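Local coordinates for mannitol dehydrogenase (Pseudomonas fluorescens, PDB 1LJ8), which probably oxidises mannitol at carbon 2 with NAD as the cofactor, as a long-chain dehydrogenase of the mannitol dehydrogenase family, at residues 389-394 with 457-462. Residues are numbered along the deposited sequence; the frame is centred on the assembly and turned at random.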
loop_
_atom_site.group_PDB
_atom_site.type_symbol
_atom_site.label_atom_id
_atom_site.label_comp_id
_atom_site.label_asym_id
_atom_site.label_seq_id
_atom_site.Cartn_x
_atom_site.Cartn_y
_atom_site.Cartn_z
ATOM N N THR A 389 13.767 -3.341 10.858
ATOM C CA THR A 389 14.152 -2.600 12.060
ATOM C C THR A 389 14.548 -3.593 13.160
ATOM O O THR A 389 15.594 -3.420 13.802
ATOM C CB THR A 389 12.966 -1.685 12.551
ATOM O OG1 THR A 389 12.780 -0.640 11.583
ATOM C CG2 THR A 389 13.252 -1.084 13.945
ATOM N N ILE A 390 13.709 -4.612 13.414
ATOM C CA ILE A 390 14.021 -5.607 14.440
ATOM C C ILE A 390 15.373 -6.268 14.151
ATOM O O ILE A 390 16.196 -6.440 15.060
ATOM C CB ILE A 390 12.944 -6.717 14.513
ATOM C CG1 ILE A 390 11.652 -6.111 15.102
ATOM C CG2 ILE A 390 13.406 -7.891 15.431
ATOM C CD1 ILE A 390 10.446 -7.032 14.956
ATOM N N ASN A 391 15.593 -6.656 12.901
ATOM C CA ASN A 391 16.866 -7.333 12.590
ATOM C C ASN A 391 18.069 -6.461 12.915
ATOM O O ASN A 391 19.131 -6.948 13.338
ATOM C CB ASN A 391 16.950 -7.716 11.099
ATOM C CG ASN A 391 16.031 -8.868 10.738
ATOM O OD1 ASN A 391 15.541 -9.590 11.622
ATOM N ND2 ASN A 391 15.767 -9.033 9.428
ATOM N N ARG A 392 17.934 -5.178 12.654
ATOM C CA ARG A 392 19.041 -4.265 12.931
ATOM C C ARG A 392 19.240 -4.171 14.449
ATOM O O ARG A 392 20.362 -4.120 14.951
ATOM C CB ARG A 392 18.735 -2.884 12.312
ATOM C CG ARG A 392 19.694 -1.748 12.710
ATOM C CD ARG A 392 21.151 -2.054 12.221
ATOM N NE ARG A 392 21.949 -0.831 12.329
ATOM C CZ ARG A 392 21.993 0.115 11.379
ATOM N NH1 ARG A 392 21.308 -0.027 10.250
ATOM N NH2 ARG A 392 22.684 1.234 11.599
ATOM N N LEU A 393 18.151 -4.135 15.207
ATOM C CA LEU A 393 18.310 -4.061 16.659
ATOM C C LEU A 393 18.997 -5.324 17.180
ATOM O O LEU A 393 19.874 -5.256 18.051
ATOM C CB LEU A 393 16.952 -3.899 17.358
ATOM C CG LEU A 393 16.123 -2.659 16.945
ATOM C CD1 LEU A 393 14.739 -2.633 17.646
ATOM C CD2 LEU A 393 16.918 -1.403 17.322
ATOM N N ILE A 394 18.633 -6.470 16.615
ATOM C CA ILE A 394 19.237 -7.736 17.030
ATOM C C ILE A 394 20.731 -7.710 16.675
ATOM O O ILE A 394 21.574 -7.981 17.527
ATOM C CB ILE A 394 18.545 -8.935 16.345
ATOM C CG1 ILE A 394 17.142 -9.131 16.962
ATOM C CG2 ILE A 394 19.417 -10.245 16.531
ATOM C CD1 ILE A 394 16.278 -10.117 16.133
ATOM N N THR A 457 15.155 -15.046 9.646
ATOM C CA THR A 457 15.911 -16.014 10.440
ATOM C C THR A 457 16.639 -15.489 11.671
ATOM O O THR A 457 17.137 -16.287 12.463
ATOM C CB THR A 457 16.950 -16.747 9.557
ATOM O OG1 THR A 457 17.811 -15.785 8.947
ATOM C CG2 THR A 457 16.245 -17.561 8.467
ATOM N N ALA A 458 16.708 -14.179 11.840
ATOM C CA ALA A 458 17.365 -13.595 13.021
ATOM C C ALA A 458 16.441 -13.670 14.233
ATOM O O ALA A 458 16.848 -14.133 15.297
ATOM C CB ALA A 458 17.748 -12.140 12.772
ATOM N N ILE A 459 15.203 -13.219 14.053
ATOM C CA ILE A 459 14.194 -13.220 15.126
ATOM C C ILE A 459 14.035 -14.566 15.882
ATOM O O ILE A 459 14.167 -14.611 17.099
ATOM C CB ILE A 459 12.824 -12.716 14.533
ATOM C CG1 ILE A 459 12.816 -11.173 14.519
ATOM C CG2 ILE A 459 11.612 -13.235 15.324
ATOM C CD1 ILE A 459 11.683 -10.610 13.610
ATOM N N PRO A 460 13.765 -15.672 15.174
ATOM C CA PRO A 460 13.610 -16.954 15.884
ATOM C C PRO A 460 14.883 -17.463 16.541
ATOM O O PRO A 460 14.829 -18.254 17.446
ATOM C CB PRO A 460 13.129 -17.910 14.783
ATOM C CG PRO A 460 13.718 -17.308 13.536
ATOM C CD PRO A 460 13.437 -15.826 13.751
ATOM N N ASN A 461 16.026 -16.997 16.081
ATOM C CA ASN A 461 17.302 -17.447 16.628
ATOM C C ASN A 461 17.900 -16.481 17.638
ATOM O O ASN A 461 19.050 -16.658 18.098
ATOM C CB ASN A 461 18.258 -17.712 15.455
ATOM C CG ASN A 461 17.831 -18.946 14.665
ATOM O OD1 ASN A 461 17.904 -20.046 15.192
ATOM N ND2 ASN A 461 17.338 -18.764 13.425
ATOM N N SER A 462 17.121 -15.455 17.992
ATOM C CA SER A 462 17.568 -14.451 18.949
ATOM C C SER A 462 16.971 -14.677 20.351
ATOM O O SER A 462 15.788 -14.421 20.589
ATOM C CB SER A 462 17.192 -13.063 18.447
ATOM O OG SER A 462 17.422 -12.094 19.451
HETATM O O HOH W 1 14.657 -12.121 11.392
#
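One turn apart on helix 387-396, I390 and I394 point toward the turn at 457-462 and share the same rotamer, CG1 beside the backbone N and CG2 anti to it. They meet the turn differently. I390 crosses I459 at about a right angle, its CG2 pressed against I459 CG1 at 3.5 Å, tighter than usual for two carbons, while its CD1 reaches the I459 CD1 methyl. I394 instead sends its extended CG1-CD1 arm (chi2 168°) end-on into the turn: CD1 lies 3.9 Å from I459 CA and equally far from S462 CB, with A458 CB at 4.2 Å, while CG1 and CG2 lie alongside S462. An alanine in place of I394 would probably loosen the turn against the helix, since the CD1 tip on A458 and I459 and the branches on S462 would be lost. Beside this apolar patch, N391 lays its OD1 3.6 Å from A458 CB and accepts a bond from a water (2.7 Å), which in turn accepts from I459 N; the amide oxygen and that backbone N-H are thus bridged indirectly. Within the turn, N461 ND2 donates an almost straight hydrogen bond (176°) to T457 O. S462 OG, anti to its own backbone N, N-caps helix 463-488 by bonding F465 N, and I390, I394 and I459 also pack on F465. The arrangement is helix-to-turn packing at a capped helix start, within the helical C-terminal domain of the mannitol dehydrogenase family.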